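Local structure of scavenger receptor with C-type lectin type I (Homo sapiens, 2OX8) at residues I43-Q49 / D84-W88; R71-W75 / H100-C106. The protein binds the leukocyte cell-surface glycan Lewis(x) through its C-type lectin carbohydrate-recognition domain and, as a scavenger receptor, probably takes up its ligands. All blocks are in the same frame, centred on the assembly; numbering follows the deposited sequence.

Contact 1. Residues I43-Q49 / D84-W88; sequences INTREEQ and DYKNW. With ZN (zinc ion), chain F.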
# COMPACT_ATOMS: atom_id res chain seq x y z
N ILE A 43 -3.57 2.15 -5.42
CA ILE A 43 -4.93 1.65 -5.62
C ILE A 43 -5.79 2.82 -6.08
O ILE A 43 -6.16 3.68 -5.28
CB ILE A 43 -5.46 1.04 -4.32
CG1 ILE A 43 -4.61 -0.17 -3.95
CG2 ILE A 43 -6.93 0.67 -4.48
CD1 ILE A 43 -4.69 -0.56 -2.52
N ASN A 44 -6.12 2.85 -7.37
CA ASN A 44 -6.88 3.96 -7.91
C ASN A 44 -8.32 3.77 -8.35
O ASN A 44 -8.89 4.67 -8.98
CB ASN A 44 -6.08 4.59 -9.03
CG ASN A 44 -4.86 5.30 -8.52
OD1 ASN A 44 -4.95 6.20 -7.69
ND2 ASN A 44 -3.69 4.88 -8.99
N THR A 45 -8.93 2.64 -8.03
CA THR A 45 -10.30 2.39 -8.40
C THR A 45 -10.83 1.35 -7.47
O THR A 45 -10.06 0.55 -6.94
CB THR A 45 -10.40 1.85 -9.84
OG1 THR A 45 -9.58 0.68 -9.97
CG2 THR A 45 -9.95 2.90 -10.85
N ARG A 46 -12.14 1.33 -7.27
CA ARG A 46 -12.74 0.34 -6.39
C ARG A 46 -12.54 -1.05 -6.95
O ARG A 46 -12.27 -1.98 -6.20
CB ARG A 46 -14.24 0.62 -6.21
CG ARG A 46 -15.00 0.89 -7.50
CD ARG A 46 -16.51 0.77 -7.28
NE ARG A 46 -17.28 1.00 -8.51
CZ ARG A 46 -17.56 2.20 -9.00
NH1 ARG A 46 -17.15 3.30 -8.37
NH2 ARG A 46 -18.27 2.31 -10.12
N GLU A 47 -12.67 -1.19 -8.28
CA GLU A 47 -12.52 -2.49 -8.92
C GLU A 47 -11.16 -3.08 -8.61
O GLU A 47 -11.05 -4.29 -8.38
CB GLU A 47 -12.67 -2.40 -10.45
CG GLU A 47 -14.03 -1.96 -10.96
CD GLU A 47 -14.13 -0.44 -11.14
OE1 GLU A 47 -14.34 0.28 -10.13
OE2 GLU A 47 -13.98 0.04 -12.29
N GLU A 48 -10.12 -2.25 -8.63
CA GLU A 48 -8.78 -2.73 -8.33
C GLU A 48 -8.76 -3.13 -6.85
O GLU A 48 -8.34 -4.23 -6.50
CB GLU A 48 -7.72 -1.65 -8.61
CG GLU A 48 -6.27 -2.10 -8.37
CD GLU A 48 -5.23 -1.00 -8.61
OE1 GLU A 48 -4.02 -1.27 -8.57
OE2 GLU A 48 -5.62 0.15 -8.84
N GLN A 49 -9.25 -2.25 -5.99
CA GLN A 49 -9.31 -2.51 -4.56
C GLN A 49 -10.06 -3.82 -4.26
O GLN A 49 -9.65 -4.58 -3.39
CB GLN A 49 -9.97 -1.34 -3.82
CG GLN A 49 -10.31 -1.59 -2.37
CD GLN A 49 -9.10 -1.75 -1.49
OE1 GLN A 49 -8.32 -0.82 -1.30
NE2 GLN A 49 -8.93 -2.96 -0.94
N ASP A 84 -7.77 9.97 -5.39
CA ASP A 84 -9.16 10.32 -5.57
C ASP A 84 -9.79 9.17 -4.75
O ASP A 84 -10.01 9.34 -3.55
CB ASP A 84 -9.57 10.24 -7.04
CG ASP A 84 -8.85 11.27 -7.90
OD1 ASP A 84 -8.70 12.43 -7.44
OD2 ASP A 84 -8.45 10.93 -9.04
N TYR A 85 -10.02 8.01 -5.39
CA TYR A 85 -10.56 6.83 -4.71
C TYR A 85 -9.95 6.68 -3.32
O TYR A 85 -8.75 6.85 -3.14
CB TYR A 85 -10.26 5.55 -5.49
CG TYR A 85 -10.80 4.31 -4.81
CD1 TYR A 85 -12.18 4.06 -4.79
CD2 TYR A 85 -9.96 3.44 -4.12
CE1 TYR A 85 -12.71 2.99 -4.08
CE2 TYR A 85 -10.48 2.35 -3.40
CZ TYR A 85 -11.87 2.14 -3.39
OH TYR A 85 -12.43 1.12 -2.65
N LYS A 86 -10.78 6.35 -2.34
CA LYS A 86 -10.30 6.21 -0.97
C LYS A 86 -10.96 5.06 -0.23
O LYS A 86 -12.18 4.88 -0.31
CB LYS A 86 -10.52 7.50 -0.20
CG LYS A 86 -9.85 8.69 -0.81
CD LYS A 86 -10.00 9.89 0.09
CE LYS A 86 -9.28 11.09 -0.49
NZ LYS A 86 -9.34 12.23 0.46
N ASN A 87 -10.15 4.28 0.49
CA ASN A 87 -10.68 3.15 1.25
C ASN A 87 -10.13 3.14 2.68
O ASN A 87 -9.71 2.11 3.21
CB ASN A 87 -10.33 1.85 0.55
CG ASN A 87 -11.08 0.67 1.12
OD1 ASN A 87 -12.30 0.73 1.31
ND2 ASN A 87 -10.36 -0.42 1.40
N TRP A 88 -10.15 4.30 3.31
CA TRP A 88 -9.65 4.43 4.67
C TRP A 88 -10.53 3.79 5.75
O TRP A 88 -11.76 3.83 5.68
CB TRP A 88 -9.46 5.91 5.00
CG TRP A 88 -8.37 6.56 4.26
CD1 TRP A 88 -8.50 7.49 3.29
CD2 TRP A 88 -6.97 6.41 4.50
NE1 TRP A 88 -7.27 7.95 2.92
CE2 TRP A 88 -6.30 7.31 3.65
CE3 TRP A 88 -6.20 5.61 5.37
CZ2 TRP A 88 -4.91 7.44 3.63
CZ3 TRP A 88 -4.82 5.74 5.35
CH2 TRP A 88 -4.19 6.65 4.48
ZN ZN F . -2.67 0.10 -9.02
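Y85 lays one face of its phenol ring over the backbone at the start of helix 46-55, and this side chain gives the largest single share of the contact, 118 of the 283 Å² buried in total. Over that face lie T45 C, 4.0 Å from Y85 CG, and R46 CA, 3.5 Å from Y85 CE1; R46 CB approaches CE1 equally closely, at 3.5 Å. At the ring edge, near its plane, I43 O lies 4.0 Å from Y85 CD2. An apolar pair adds to this, I43 CG2 to Y85 CE2 at 4.1 Å. The hydroxyl meets carbon: Y85 OH is 3.5 Å from Q49 CG.

Two bonds order the helix start. T45 is the N-cap, its OG1 accepting from E48 N at 3.3 Å, and E48, extended, accepts from N44 N on OE2 at 3.1 Å. E48 OE1 binds zinc at 2.0 Å, and the ion joins this helix to F42 O and E129.

The CA-to-CB bond of Q49 points toward 84-88, and Q49 OE1 lies 3.4 Å from N87 ND2, but its clear hydrogen bond is to W115 NE1. This is plain packing of the long loop of the C-type lectin fold against a helix N terminus. With ring-to-backbone and apolar approaches dominating, the contact implies attachment by shape and van der Waals fit, with the polar and metal bonds organising the helix side.

Contact 2. Residues R71-W75 / H100-C106; sequences RENEW and HGPGEDC. With ZN (zinc ion), chain H.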
# COMPACT_ATOMS: atom_id res chain seq x y z
N ARG A 71 4.62 16.04 3.11
CA ARG A 71 3.91 17.12 3.78
C ARG A 71 2.81 16.52 4.65
O ARG A 71 1.82 16.00 4.14
CB ARG A 71 3.26 18.05 2.76
CG ARG A 71 4.21 18.65 1.75
CD ARG A 71 3.40 19.37 0.69
NE ARG A 71 4.21 19.81 -0.44
CZ ARG A 71 3.69 20.18 -1.61
NH1 ARG A 71 2.38 20.17 -1.79
NH2 ARG A 71 4.50 20.57 -2.59
N GLU A 72 2.98 16.60 5.97
CA GLU A 72 2.02 16.06 6.92
C GLU A 72 0.54 16.27 6.54
O GLU A 72 0.14 17.36 6.12
CB GLU A 72 2.28 16.65 8.30
CG GLU A 72 1.51 15.99 9.42
CD GLU A 72 1.67 14.48 9.44
OE1 GLU A 72 2.82 13.99 9.34
OE2 GLU A 72 0.64 13.79 9.55
N ASN A 73 -0.24 15.20 6.67
CA ASN A 73 -1.67 15.19 6.36
C ASN A 73 -2.02 15.33 4.88
O ASN A 73 -3.20 15.37 4.53
CB ASN A 73 -2.41 16.27 7.15
CG ASN A 73 -2.03 16.27 8.61
OD1 ASN A 73 -1.99 15.22 9.26
ND2 ASN A 73 -1.76 17.46 9.14
N GLU A 74 -1.00 15.43 4.03
CA GLU A 74 -1.21 15.55 2.58
C GLU A 74 -0.80 14.19 1.97
O GLU A 74 0.28 14.05 1.39
CB GLU A 74 -0.34 16.70 2.03
CG GLU A 74 -0.67 17.20 0.61
CD GLU A 74 0.15 18.44 0.22
OE1 GLU A 74 0.25 18.76 -0.99
OE2 GLU A 74 0.70 19.10 1.13
N TRP A 75 -1.68 13.21 2.13
CA TRP A 75 -1.42 11.85 1.66
C TRP A 75 -1.35 11.73 0.16
O TRP A 75 -2.23 12.21 -0.55
CB TRP A 75 -2.46 10.86 2.24
CG TRP A 75 -2.31 10.72 3.73
CD1 TRP A 75 -2.60 11.68 4.66
CD2 TRP A 75 -1.61 9.68 4.43
NE1 TRP A 75 -2.11 11.31 5.89
CE2 TRP A 75 -1.50 10.09 5.78
CE3 TRP A 75 -1.07 8.44 4.05
CZ2 TRP A 75 -0.86 9.31 6.75
CZ3 TRP A 75 -0.44 7.66 5.01
CH2 TRP A 75 -0.34 8.10 6.35
N HIS A 100 -2.69 11.80 13.34
CA HIS A 100 -1.90 10.64 13.75
C HIS A 100 -0.60 11.13 14.38
O HIS A 100 -0.26 12.31 14.27
CB HIS A 100 -1.61 9.69 12.57
CG HIS A 100 -1.01 10.36 11.37
ND1 HIS A 100 -1.78 10.89 10.36
CD2 HIS A 100 0.28 10.59 11.03
CE1 HIS A 100 -1.00 11.42 9.44
NE2 HIS A 100 0.26 11.25 9.82
N GLY A 101 0.11 10.24 15.04
CA GLY A 101 1.34 10.64 15.70
C GLY A 101 2.54 10.53 14.80
O GLY A 101 2.42 10.07 13.66
N PRO A 102 3.72 10.95 15.28
CA PRO A 102 4.96 10.89 14.51
C PRO A 102 5.31 9.45 14.13
O PRO A 102 5.00 8.51 14.87
CB PRO A 102 5.99 11.49 15.47
CG PRO A 102 5.44 11.12 16.82
CD PRO A 102 3.97 11.43 16.65
N GLY A 103 5.92 9.29 12.96
CA GLY A 103 6.29 7.96 12.51
C GLY A 103 5.21 7.24 11.72
O GLY A 103 5.50 6.58 10.73
N GLU A 104 3.96 7.37 12.16
CA GLU A 104 2.85 6.71 11.48
C GLU A 104 2.49 7.48 10.22
O GLU A 104 1.39 8.02 10.10
CB GLU A 104 1.64 6.62 12.40
CG GLU A 104 2.00 6.61 13.87
CD GLU A 104 0.84 6.18 14.73
OE1 GLU A 104 -0.28 6.67 14.48
OE2 GLU A 104 1.06 5.37 15.66
N ASP A 105 3.41 7.53 9.28
CA ASP A 105 3.20 8.27 8.05
C ASP A 105 3.23 7.34 6.83
O ASP A 105 3.37 7.79 5.70
CB ASP A 105 4.28 9.35 7.95
CG ASP A 105 4.39 10.19 9.23
OD1 ASP A 105 3.49 11.00 9.48
OD2 ASP A 105 5.37 10.01 9.99
N CYS A 106 3.08 6.04 7.09
CA CYS A 106 3.09 5.03 6.04
C CYS A 106 1.83 4.16 6.10
O CYS A 106 1.57 3.51 7.11
CB CYS A 106 4.33 4.14 6.19
SG CYS A 106 5.91 5.03 6.01
ZN ZN H . 2.09 11.79 8.78
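R71 opens a type II beta turn that closes with E74 N donating to R71 O at 2.9 Å; R71 NH1 and E74 OE1, 2.7 Å apart, add a salt bridge across it. E72, at the second position, sends its carboxylate to zinc in bidentate fashion, OE1 at 2.4 Å and OE2 at 2.6 Å. From 100-106 the same ion takes H100 NE2 at 2.2 Å and D105 OD1 at 1.8 Å, and D68 completes the protein ligands; H100 ND1 is hydrogen-bonded to P93 O. In C-type lectins loops of this region classically bind calcium; in this crystal the ion pinning the two loops is zinc. After N73, whose backbone N is held by D68, W75 brings CZ2 to 3.4 Å from H100 CE1. Its six-membered ring turns an edge to the face of H100 in an offset edge-to-face pair, centroids 5.4 Å apart and planes at 74°. W75 CH2 also packs 3.7 Å from D105 C, just before C106 enters strand 106-109 and its disulfide with C120.

In the fold
After strands 9-12 and 15-19, helix 26-35 and strand 39-40, the chain reaches 43-49, then runs through strand 62-67 to 71-75. Contact 1 closes when 84-88 returns to 43-49, 35 residues on at the closest ends; contact 2 closes when 100-106 returns to 71-75, across 25. Since 71-75 falls between 43-49 and 84-88, and 100-106 comes after 84-88, the closures cross. Contact 1 ties the earlier part of the long loop between strands 76-77 and 106-109 to helix 46-55; contact 2 ties its later part to the loop between strands 62-67 and 76-77. Their centres are about 20 Å apart, yet they touch: W88 CH2 lies 3.6 Å from W75 CE3, rings edge-to-face.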